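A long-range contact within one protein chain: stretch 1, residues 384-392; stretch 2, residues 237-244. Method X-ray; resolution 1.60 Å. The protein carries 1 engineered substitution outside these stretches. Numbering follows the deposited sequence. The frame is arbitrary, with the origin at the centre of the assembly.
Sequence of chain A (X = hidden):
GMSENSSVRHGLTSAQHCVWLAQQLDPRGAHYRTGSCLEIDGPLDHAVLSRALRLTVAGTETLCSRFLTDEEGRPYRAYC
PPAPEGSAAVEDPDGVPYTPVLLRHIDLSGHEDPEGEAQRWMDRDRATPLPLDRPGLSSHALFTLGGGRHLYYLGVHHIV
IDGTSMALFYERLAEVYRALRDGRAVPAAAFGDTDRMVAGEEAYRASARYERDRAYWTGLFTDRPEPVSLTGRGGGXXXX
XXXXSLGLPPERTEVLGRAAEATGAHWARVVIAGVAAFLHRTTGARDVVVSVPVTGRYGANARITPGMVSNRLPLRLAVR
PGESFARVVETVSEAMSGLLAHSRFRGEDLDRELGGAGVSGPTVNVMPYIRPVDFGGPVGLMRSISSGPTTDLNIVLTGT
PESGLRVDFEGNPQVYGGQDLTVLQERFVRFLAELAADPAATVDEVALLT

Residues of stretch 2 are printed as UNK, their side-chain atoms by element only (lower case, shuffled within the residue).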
ATOM      1  N   SER A 384       1.354  -7.114  -4.842  1.00 20.86           N
ATOM      2  CA  SER A 384       1.746  -6.759  -3.489  1.00 20.41           C
ATOM      3  C   SER A 384       2.354  -7.961  -2.777  1.00 20.84           C
ATOM      4  O   SER A 384       1.925  -9.096  -2.986  1.00 21.72           O
ATOM      5  CB  SER A 384       0.530  -6.229  -2.722  1.00 20.25           C
ATOM      6  OG  SER A 384       0.880  -5.832  -1.411  1.00 19.00           O
ATOM      7  N   ILE A 385       3.369  -7.714  -1.954  1.00 18.80           N
ATOM      8  CA  ILE A 385       3.961  -8.763  -1.125  1.00 17.22           C
ATOM      9  C   ILE A 385       3.571  -8.528   0.328  1.00 19.98           C
ATOM     10  O   ILE A 385       3.132  -9.448   1.017  1.00 25.18           O
ATOM     11  CB  ILE A 385       5.503  -8.808  -1.265  1.00 21.70           C
ATOM     12  CG1 ILE A 385       5.902  -9.223  -2.686  1.00 23.72           C
ATOM     13  CG2 ILE A 385       6.121  -9.763  -0.247  1.00 25.23           C
ATOM     14  CD1 ILE A 385       5.446 -10.620  -3.099  1.00 24.65           C
ATOM     15  N   SER A 386       3.736  -7.292   0.782  1.00 20.34           N
ATOM     16  CA  SER A 386       3.291  -6.887   2.108  1.00 17.38           C
ATOM     17  C   SER A 386       3.140  -5.374   2.135  1.00 18.41           C
ATOM     18  O   SER A 386       4.098  -4.652   1.886  1.00 19.06           O
ATOM     19  CB  SER A 386       4.271  -7.350   3.182  1.00 26.04           C
ATOM     20  OG  SER A 386       3.818  -6.973   4.468  1.00 29.11           O
ATOM     21  N   SER A 387       1.934  -4.894   2.426  1.00 13.84           N
ATOM     22  CA  SER A 387       1.646  -3.463   2.339  1.00 14.93           C
ATOM     23  C   SER A 387       1.975  -2.705   3.623  1.00 13.35           C
ATOM     24  O   SER A 387       2.084  -1.482   3.607  1.00 15.67           O
ATOM     25  CB  SER A 387       0.173  -3.233   1.974  1.00 15.59           C
ATOM     26  OG  SER A 387      -0.689  -3.417   3.090  1.00 14.71           O
ATOM     27  N   GLY A 388       2.146  -3.422   4.729  1.00 15.16           N
ATOM     28  CA  GLY A 388       2.458  -2.789   5.998  1.00 15.81           C
ATOM     29  C   GLY A 388       1.979  -3.613   7.175  1.00 18.19           C
ATOM     30  O   GLY A 388       1.187  -4.538   7.001  1.00 17.24           O
ATOM     31  N   PRO A 389       2.454  -3.282   8.384  1.00 16.02           N
ATOM     32  CA  PRO A 389       2.033  -4.025   9.575  1.00 16.92           C
ATOM     33  C   PRO A 389       0.591  -3.717   9.950  1.00 16.50           C
ATOM     34  O   PRO A 389       0.066  -2.683   9.541  1.00 18.67           O
ATOM     35  CB  PRO A 389       2.996  -3.535  10.655  1.00 19.01           C
ATOM     36  CG  PRO A 389       3.364  -2.169  10.223  1.00 17.18           C
ATOM     37  CD  PRO A 389       3.388  -2.193   8.720  1.00 16.22           C
ATOM     38  N   THR A 390      -0.026  -4.600  10.726  1.00 17.24           N
ATOM     39  CA  THR A 390      -1.422  -4.430  11.095  1.00 18.83           C
ATOM     40  C   THR A 390      -1.714  -4.993  12.480  1.00 18.34           C
ATOM     41  O   THR A 390      -1.088  -5.959  12.927  1.00 19.38           O
ATOM     42  CB  THR A 390      -2.353  -5.100  10.054  1.00 20.33           C
ATOM     43  OG1 THR A 390      -3.725  -4.868  10.401  1.00 21.61           O
ATOM     44  CG2 THR A 390      -2.091  -6.591   9.973  1.00 17.43           C
ATOM     45  N   THR A 391      -2.662  -4.355  13.161  1.00 19.03           N
ATOM     46  CA  THR A 391      -3.172  -4.845  14.431  1.00 20.73           C
ATOM     47  C   THR A 391      -4.270  -5.884  14.214  1.00 19.86           C
ATOM     48  O   THR A 391      -4.659  -6.596  15.140  1.00 23.00           O
ATOM     49  CB  THR A 391      -3.740  -3.700  15.288  1.00 23.98           C
ATOM     50  OG1 THR A 391      -4.779  -3.028  14.566  1.00 20.46           O
ATOM     51  CG2 THR A 391      -2.651  -2.703  15.642  1.00 28.18           C
ATOM     52  N   ASP A 392      -4.764  -5.969  12.984  1.00 18.68           N
ATOM     53  CA  ASP A 392      -5.891  -6.840  12.679  1.00 21.49           C
ATOM     54  C   ASP A 392      -5.787  -7.365  11.246  1.00 17.83           C
ATOM     55  O   ASP A 392      -5.224  -8.435  11.015  1.00 22.04           O
ATOM     56  CB  ASP A 392      -7.205  -6.079  12.905  1.00 24.34           C
ATOM     57  CG  ASP A 392      -8.417  -6.805  12.350  1.00 34.06           C
ATOM     58  OD1 ASP A 392      -8.506  -8.035  12.521  1.00 28.30           O
ATOM     59  OD2 ASP A 392      -9.280  -6.141  11.739  1.00 43.46           O
ATOM     60  N   UNK A 237      -0.709  -5.306  19.171  1.00 36.08           N
ATOM     61  CA  UNK A 237       0.146  -4.301  18.553  1.00 30.71           C
ATOM     62  C   UNK A 237       0.336  -4.601  17.066  1.00 24.71           C
ATOM     63  O   UNK A 237       0.050  -5.706  16.607  1.00 34.27           O
ATOM     64  c   UNK A 237       1.498  -4.238  19.264  1.00 41.63           C
ATOM     65  n   UNK A 237       2.908  -5.535  23.683  1.00 53.43           N
ATOM     66  c   UNK A 237       3.121  -5.961  22.445  1.00 51.15           C
ATOM     67  c   UNK A 237       3.554  -5.429  20.067  1.00 46.22           C
ATOM     68  c   UNK A 237       2.262  -5.552  19.274  1.00 48.80           C
ATOM     69  n   UNK A 237       3.311  -5.081  21.467  1.00 46.58           N
ATOM     70  n   UNK A 237       3.145  -7.265  22.198  1.00 66.25           N
ATOM     71  N   UNK A 238       0.814  -3.609  16.322  1.00 25.77           N
ATOM     72  CA  UNK A 238       0.971  -3.735  14.874  1.00 28.55           C
ATOM     73  C   UNK A 238       2.151  -4.637  14.529  1.00 34.26           C
ATOM     74  O   UNK A 238       3.280  -4.394  14.953  1.00 33.72           O
ATOM     75  c   UNK A 238       1.146  -2.367  14.242  1.00 30.21           C
ATOM     76  N   UNK A 239       1.873  -5.677  13.751  1.00 23.03           N
ATOM     77  CA  UNK A 239       2.866  -6.691  13.411  1.00 21.60           C
ATOM     78  C   UNK A 239       2.877  -6.939  11.910  1.00 20.49           C
ATOM     79  O   UNK A 239       1.866  -6.757  11.243  1.00 19.43           O
ATOM     80  c   UNK A 239       2.567  -7.984  15.667  1.00 25.56           C
ATOM     81  c   UNK A 239       2.062  -9.314  16.202  1.00 29.45           C
ATOM     82  c   UNK A 239       3.954  -7.675  16.208  1.00 30.34           C
ATOM     83  c   UNK A 239       2.566  -8.003  14.136  1.00 23.80           C
ATOM     84  N   UNK A 240       4.016  -7.383  11.389  1.00 22.83           N
ATOM     85  CA  UNK A 240       4.093  -7.787   9.991  1.00 20.88           C
ATOM     86  C   UNK A 240       3.059  -8.881   9.761  1.00 20.19           C
ATOM     87  O   UNK A 240       2.953  -9.804  10.564  1.00 21.36           O
ATOM     88  c   UNK A 240       5.488  -8.279   9.636  1.00 24.75           C
ATOM     89  N   UNK A 241       2.274  -8.767   8.680  1.00 19.48           N
ATOM     90  CA  UNK A 241       1.166  -9.706   8.484  1.00 20.20           C
ATOM     91  C   UNK A 241       1.565 -11.053   7.904  1.00 24.25           C
ATOM     92  O   UNK A 241       2.580 -11.182   7.216  1.00 21.46           O
ATOM     93  c   UNK A 241       0.263  -8.968   7.496  1.00 17.64           C
ATOM     94  c   UNK A 241       2.254  -7.683   7.680  1.00 17.74           C
ATOM     95  c   UNK A 241       1.206  -8.131   6.698  1.00 17.77           C
ATOM     96  N   UNK A 242       0.752 -12.053   8.216  1.00 20.53           N
ATOM     97  CA  UNK A 242       0.680 -13.260   7.417  1.00 21.02           C
ATOM     98  C   UNK A 242      -0.155 -12.905   6.205  1.00 22.31           C
ATOM     99  O   UNK A 242      -1.237 -12.341   6.352  1.00 18.95           O
ATOM    100  c   UNK A 242       0.046 -14.425   8.185  1.00 22.28           C
ATOM    101  o   UNK A 242       0.830 -14.712   9.349  1.00 24.12           O
ATOM    102  c   UNK A 242      -0.042 -15.666   7.310  1.00 22.88           C
ATOM    103  N   UNK A 243       0.345 -13.215   5.014  1.00 19.57           N
ATOM    104  CA  UNK A 243      -0.302 -12.778   3.782  1.00 18.42           C
ATOM    105  C   UNK A 243      -0.810 -13.973   2.993  1.00 18.94           C
ATOM    106  O   UNK A 243      -0.060 -14.911   2.711  1.00 23.24           O
ATOM    107  c   UNK A 243      -0.042 -11.446   1.652  1.00 19.74           C
ATOM    108  c   UNK A 243       0.662 -11.948   2.904  1.00 19.73           C
ATOM    109  c   UNK A 243       1.230 -10.779   3.695  1.00 18.49           C
ATOM    110  N   UNK A 244      -2.097 -13.941   2.658  1.00 18.35           N
ATOM    111  CA  UNK A 244      -2.683 -14.947   1.786  1.00 19.84           C
ATOM    112  C   UNK A 244      -3.300 -14.253   0.588  1.00 17.63           C
ATOM    113  O   UNK A 244      -4.070 -13.297   0.725  1.00 17.57           O
ATOM    114  c   UNK A 244      -3.717 -15.792   2.533  1.00 23.32           C
ATOM    115  c   UNK A 244      -3.105 -16.749   3.551  1.00 21.00           C
ATOM    116  n   UNK A 244      -1.610 -18.712   3.854  1.00 31.23           N
ATOM    117  c   UNK A 244      -0.428 -18.512   4.434  1.00 27.88           C
ATOM    118  n   UNK A 244       0.293 -17.430   4.156  1.00 27.54           N
ATOM    119  n   UNK A 244       0.039 -19.404   5.300  1.00 31.10           N
ATOM    120  c   UNK A 244      -2.226 -17.808   2.883  1.00 23.10           C
TER

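Position 237 carries seven side-chain atoms: three carbons in a row, a nitrogen, then a carbon bearing two more nitrogens. Its CA-to-CB bond points away from stretch 1, and CB at 237 comes no closer than 5.7 Å, to CG2 of Thr-391. The contact here is made by backbone: the C atom at 237 lies 3.8 Å from CG2 of Thr-391. The terminal guanidinium group identifies Arg-237. A long charged chain suits an exposed site whose side chain the contact does not use.

The single side-chain carbon at position 238, its CB, lies 4.2 Å from CB of Pro-389 and 4.1 Å from CG2 of Thr-391, ordinary van der Waals distances. This is Ala-238. The two chains run close here, with CA of Ala-238 4.3 Å from CA of Thr-391, and the small methyl fits beside its neighbours.

At position 239 there are four side-chain carbons, forked at the second. The CA-to-CB bond points away from stretch 1, leaving the backbone to do the work: the N at 239 donates to O of Thr-390 at 3.1 Å, and the N of Thr-390 donates to O at 239 at 2.9 Å. A fork one carbon beyond CB means Leu-239. Both bonds are nearly straight, with angles of 171° and 161°, and together they form a single antiparallel bridge. An apolar side chain suits the place, since it brings no polar group to compete with this pairing.

Position 240 again shows one carbon. Its CA-to-CB bond points away, and CB at 240 stays 5.5 Å from CB of Pro-389, its nearest approach, while the backbone N at 240 lies 4.0 Å from the same atom. One carbon means Ala-240. Little is asked of this side chain, and a methyl is enough.

At position 241 three carbons close a ring onto the backbone nitrogen. The CA-to-CB bond points toward stretch 1, and the ring touches Gly-388, Ser-386 and Thr-390. Only proline builds such a ring; this is Pro-241, with the largest area covered by the other stretch. CD of Pro-241 sits 3.4 Å from O of Gly-388, CG 3.6 Å from OG of Ser-386, and CB 4.2 Å from CG2 of Thr-390. Lacking an N-H, the residue cannot donate a backbone hydrogen bond, but its compact ring fills the space between these residues.

Position 242 has one carbon carrying an oxygen and a carbon. CB at 242 is 8.3 Å from CG2 of Thr-390, the nearest approach to stretch 1, so the contact asks nothing of it. This is Thr-242, whose beta branch suits the strand that begins here.

Position 243 has one carbon carrying two others. The CA-to-CB bond points toward stretch 1, and one branch touches O of Ile-385. The beta-branched, all-carbon pattern is Val-243; CG2 of Val-243 reaches 3.5 Å from O of Ile-385. Beta branching suits the extended strand.

Position 244 repeats the seven-atom pattern of 237 and makes no contact with stretch 1, so it is Arg-244. NH1 of Arg-244 donates to O of Val-243 at 2.9 Å, a use for a long chain with a donor group at its end.

The contact therefore works by one pinned point and packing around it. The paired backbone bonds fix Thr-390 against Leu-239, Ala-238 packs with Pro-389 and Thr-391, and Pro-241 and Val-243 continue the packing toward Ile-385.

Stretch 2 237-244: RALAPTVR
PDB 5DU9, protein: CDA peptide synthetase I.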